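Local atomic coordinates of succinyl-CoA ligase (ADP-forming) subunit alpha (Methanosaeta concilii, PDB entry 6HXI), a protein that belongs to the succinyl-CoA ligase alpha-subunit family, carries a C-terminal citrate synthase-like region and binds coenzyme A. Residues E114-P117 with E118-R122. Sequence-based numbering, arbitrary orientation.
Sequences EGVP and ERQSR. With COA (coenzyme A), chain G.
Gln120 lays its carboxamide against the CG-CD side of the Pro117 ring: NE2 comes to 3.4 Å from Pro117 CG, and OE1 lies equally near Pro117 CD. CG of Gln120 stands beside its own backbone N (chi1 -74°) and the chain then runs out extended, which brings the amide alongside the proline, the two side chains crossing at a slant. OE1 also lies 3.8 Å from Val116 CG1, whose side chain crosses that of Gln120 at about a right angle. Pro117 is the N-cap, and its carbonyl starts the helical bonding by accepting Ser121 N at 3.1 Å, with an N-H...O angle of 161°. A water ties the turn together again: it donates to Val116 O (2.9 Å) and accepts from Ser121 OG (2.6 Å), linking the serine hydroxyl to the loop backbone. Asp220 of the citrate lyase chain accepts a hydrogen bond from Glu118 N, and Trp226 of that chain packs on both Pro117 and Gln120. The loop leaving parallel strand 108-111 of the seven-stranded mixed sheet carries Glu114 of the coenzyme A pocket, its CB 3.9 Å from C5P of that ligand, and then enters helix 118-130, with Val116 and Gln120 packed against helix 93-102.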
ATOM      1  N   GLU B 114      30.912  23.829 -30.616  1.00 39.75           N
ATOM      2  CA  GLU B 114      31.927  23.573 -31.611  1.00 39.06           C
ATOM      3  C   GLU B 114      31.221  22.760 -32.710  1.00 42.42           C
ATOM      4  O   GLU B 114      30.346  21.935 -32.399  1.00 40.92           O
ATOM      5  CB  GLU B 114      33.067  22.754 -30.993  1.00 40.86           C
ATOM      6  CG  GLU B 114      34.275  22.655 -31.926  1.00 60.37           C
ATOM      7  CD  GLU B 114      35.631  22.301 -31.336  1.00101.42           C
ATOM      8  OE1 GLU B 114      36.642  22.876 -31.804  1.00101.06           O
ATOM      9  OE2 GLU B 114      35.691  21.421 -30.443  1.00107.63           O
ATOM     10  N   GLY B 115      31.566  23.038 -33.974  1.00 37.38           N
ATOM     11  CA  GLY B 115      31.015  22.353 -35.134  1.00 36.14           C
ATOM     12  C   GLY B 115      29.800  23.002 -35.759  1.00 38.71           C
ATOM     13  O   GLY B 115      28.974  22.308 -36.358  1.00 37.72           O
ATOM     14  N   VAL B 116      29.656  24.325 -35.579  1.00 35.40           N
ATOM     15  CA  VAL B 116      28.570  25.122 -36.153  1.00 36.14           C
ATOM     16  C   VAL B 116      28.925  25.450 -37.620  1.00 41.32           C
ATOM     17  O   VAL B 116      30.030  25.935 -37.875  1.00 42.82           O
ATOM     18  CB  VAL B 116      28.271  26.410 -35.321  1.00 40.20           C
ATOM     19  CG1 VAL B 116      27.174  27.263 -35.965  1.00 39.93           C
ATOM     20  CG2 VAL B 116      27.899  26.069 -33.876  1.00 39.53           C
ATOM     21  N   PRO B 117      28.013  25.216 -38.599  1.00 37.47           N
ATOM     22  CA  PRO B 117      28.331  25.563 -40.004  1.00 37.42           C
ATOM     23  C   PRO B 117      28.803  26.984 -40.178  1.00 40.69           C
ATOM     24  O   PRO B 117      28.328  27.888 -39.493  1.00 39.06           O
ATOM     25  CB  PRO B 117      27.005  25.340 -40.743  1.00 39.17           C
ATOM     26  CG  PRO B 117      26.324  24.315 -39.939  1.00 43.65           C
ATOM     27  CD  PRO B 117      26.665  24.628 -38.495  1.00 37.69           C
ATOM     28  N   GLU B 118      29.748  27.182 -41.108  1.00 41.39           N
ATOM     29  CA  GLU B 118      30.319  28.498 -41.424  1.00 40.92           C
ATOM     30  C   GLU B 118      29.242  29.460 -41.917  1.00 44.51           C
ATOM     31  O   GLU B 118      29.250  30.625 -41.509  1.00 44.00           O
ATOM     32  CB  GLU B 118      31.466  28.354 -42.414  1.00 43.42           C
ATOM     33  CG  GLU B 118      32.693  27.716 -41.786  1.00 55.25           C
ATOM     34  CD  GLU B 118      33.788  27.183 -42.695  1.00 65.88           C
ATOM     35  OE1 GLU B 118      33.776  27.489 -43.907  1.00 51.69           O
ATOM     36  OE2 GLU B 118      34.678  26.471 -42.177  1.00 64.70           O
ATOM     37  N   ARG B 119      28.270  28.951 -42.718  1.00 41.43           N
ATOM     38  CA  ARG B 119      27.155  29.762 -43.215  1.00 42.81           C
ATOM     39  C   ARG B 119      26.263  30.334 -42.077  1.00 45.02           C
ATOM     40  O   ARG B 119      25.923  31.515 -42.107  1.00 44.25           O
ATOM     41  CB  ARG B 119      26.326  29.020 -44.273  1.00 45.85           C
ATOM     42  CG  ARG B 119      25.091  29.813 -44.684  1.00 50.98           C
ATOM     43  CD  ARG B 119      24.455  29.425 -45.993  1.00 57.13           C
ATOM     44  NE  ARG B 119      23.294  30.284 -46.225  1.00 65.31           N
ATOM     45  CZ  ARG B 119      23.345  31.514 -46.735  1.00 85.96           C
ATOM     46  NH1 ARG B 119      22.233  32.223 -46.883  1.00 75.95           N
ATOM     47  NH2 ARG B 119      24.511  32.042 -47.107  1.00 68.42           N
ATOM     48  N   GLN B 120      25.924  29.497 -41.087  1.00 40.21           N
ATOM     49  CA  GLN B 120      25.149  29.838 -39.895  1.00 38.51           C
ATOM     50  C   GLN B 120      25.867  30.909 -39.063  1.00 43.03           C
ATOM     51  O   GLN B 120      25.228  31.882 -38.649  1.00 41.57           O
ATOM     52  CB  GLN B 120      24.898  28.589 -39.047  1.00 38.11           C
ATOM     53  CG  GLN B 120      23.835  27.648 -39.649  1.00 39.26           C
ATOM     54  CD  GLN B 120      23.601  26.411 -38.813  1.00 52.31           C
ATOM     55  OE1 GLN B 120      23.871  26.372 -37.610  1.00 42.57           O
ATOM     56  NE2 GLN B 120      23.127  25.350 -39.437  1.00 51.10           N
ATOM     57  N   SER B 121      27.199  30.759 -38.869  1.00 40.38           N
ATOM     58  CA  SER B 121      28.018  31.737 -38.128  1.00 39.98           C
ATOM     59  C   SER B 121      28.040  33.087 -38.839  1.00 45.71           C
ATOM     60  O   SER B 121      27.912  34.114 -38.171  1.00 47.35           O
ATOM     61  CB  SER B 121      29.423  31.213 -37.915  1.00 42.60           C
ATOM     62  OG  SER B 121      29.329  30.143 -36.999  1.00 56.73           O
ATOM     63  N   ARG B 122      28.185  33.093 -40.181  0.76 41.27           N
ATOM     64  CA  ARG B 122      28.153  34.321 -40.982  0.76 41.63           C
ATOM     65  C   ARG B 122      26.786  35.015 -40.835  0.76 45.89           C
ATOM     66  O   ARG B 122      26.732  36.232 -40.680  0.76 44.59           O
ATOM     67  CB  ARG B 122      28.399  34.017 -42.461  0.76 41.36           C
ATOM     68  CG  ARG B 122      29.829  33.709 -42.813  0.76 42.09           C
ATOM     69  CD  ARG B 122      30.060  33.814 -44.311  0.76 42.80           C
ATOM     70  NE  ARG B 122      29.396  32.745 -45.064  0.76 44.25           N
ATOM     71  CZ  ARG B 122      29.922  31.540 -45.276  0.76 53.48           C
ATOM     72  NH1 ARG B 122      29.256  30.636 -45.981  0.76 32.01           N
ATOM     73  NH2 ARG B 122      31.133  31.245 -44.817  0.76 36.30           N
TER
HETATM   74  N1A COA G 701      16.030  11.332 -26.330  1.00 37.02           N
HETATM   75  C2A COA G 701      16.288  12.040 -27.435  1.00 38.66           C
HETATM   76  N3A COA G 701      17.224  12.979 -27.629  1.00 36.94           N
HETATM   77  C4A COA G 701      17.911  13.217 -26.501  1.00 37.60           C
HETATM   78  C5A COA G 701      17.752  12.575 -25.285  1.00 36.70           C
HETATM   79  C6A COA G 701      16.779  11.558 -25.225  1.00 37.31           C
HETATM   80  N6A COA G 701      16.581  10.791 -24.154  1.00 40.79           N
HETATM   81  N7A COA G 701      18.563  13.148 -24.318  1.00 41.12           N
HETATM   82  C8A COA G 701      19.192  14.099 -24.961  1.00 40.25           C
HETATM   83  N9A COA G 701      18.845  14.204 -26.284  1.00 41.42           N
HETATM   84  C1B COA G 701      19.329  15.179 -27.261  1.00 39.94           C
HETATM   85  C2B COA G 701      19.142  16.642 -26.880  1.00 40.71           C
HETATM   86  O2B COA G 701      17.815  17.086 -27.171  1.00 43.32           O
HETATM   87  C3B COA G 701      20.188  17.299 -27.787  1.00 39.95           C
HETATM   88  O3B COA G 701      19.714  17.440 -29.144  1.00 37.56           O
HETATM   89  P3B COA G 701      20.241  18.557 -30.154  1.00 35.80           P
HETATM   90  O7A COA G 701      21.728  18.446 -30.188  1.00 36.78           O
HETATM   91  O8A COA G 701      19.588  18.262 -31.456  1.00 39.03           O
HETATM   92  O9A COA G 701      19.714  19.897 -29.610  1.00 35.17           O
HETATM   93  C4B COA G 701      21.299  16.248 -27.895  1.00 37.80           C
HETATM   94  O4B COA G 701      20.721  15.006 -27.440  1.00 38.21           O
HETATM   95  C5B COA G 701      22.556  16.553 -27.121  1.00 39.15           C
HETATM   96  O5B COA G 701      22.164  17.017 -25.814  1.00 42.87           O
HETATM   97  P1A COA G 701      22.914  18.279 -25.096  1.00 45.87           P
HETATM   98  O1A COA G 701      22.659  18.384 -23.638  1.00 46.78           O
HETATM   99  O2A COA G 701      22.681  19.583 -25.844  1.00 39.95           O
HETATM  100  O3A COA G 701      24.393  17.759 -25.390  1.00 51.94           O
HETATM  101  P2A COA G 701      25.904  18.045 -24.981  1.00 48.04           P
HETATM  102  O4A COA G 701      26.262  17.239 -23.798  1.00 49.20           O
HETATM  103  O5A COA G 701      26.722  17.627 -26.182  1.00 50.70           O
HETATM  104  O6A COA G 701      26.034  19.633 -24.685  1.00 41.51           O
HETATM  105  CBP COA G 701      27.640  21.338 -25.372  1.00 36.87           C
HETATM  106  CCP COA G 701      26.349  20.586 -25.718  1.00 39.55           C
HETATM  107  CDP COA G 701      27.910  22.359 -26.485  1.00 29.73           C
HETATM  108  CEP COA G 701      27.514  22.075 -24.024  1.00 36.86           C
HETATM  109  CAP COA G 701      28.804  20.312 -25.286  1.00 40.28           C
HETATM  110  OAP COA G 701      28.785  19.421 -26.387  1.00 42.80           O
HETATM  111  C9P COA G 701      30.206  20.882 -25.123  1.00 45.34           C
HETATM  112  O9P COA G 701      30.601  21.236 -24.010  1.00 49.14           O
HETATM  113  N8P COA G 701      30.962  20.956 -26.231  1.00 43.34           N
HETATM  114  C7P COA G 701      32.284  21.567 -26.248  1.00 39.76           C
HETATM  115  C6P COA G 701      32.315  22.802 -27.106  1.00 43.61           C
HETATM  116  C5P COA G 701      33.703  23.389 -27.216  1.00 46.46           C
HETATM  117  O5P COA G 701      34.699  22.671 -27.141  1.00 49.05           O
HETATM  118  N4P COA G 701      33.775  24.710 -27.372  1.00 47.54           N
HETATM  119  C3P COA G 701      35.036  25.439 -27.387  1.00 51.38           C
HETATM  120  C2P COA G 701      35.569  25.715 -25.995  1.00 54.05           C
HETATM  121  S1P COA G 701      37.009  26.794 -26.234  1.00 58.56           S
HETATM  122  O   HOH W   1      31.297  28.405 -37.215  1.00 40.62           O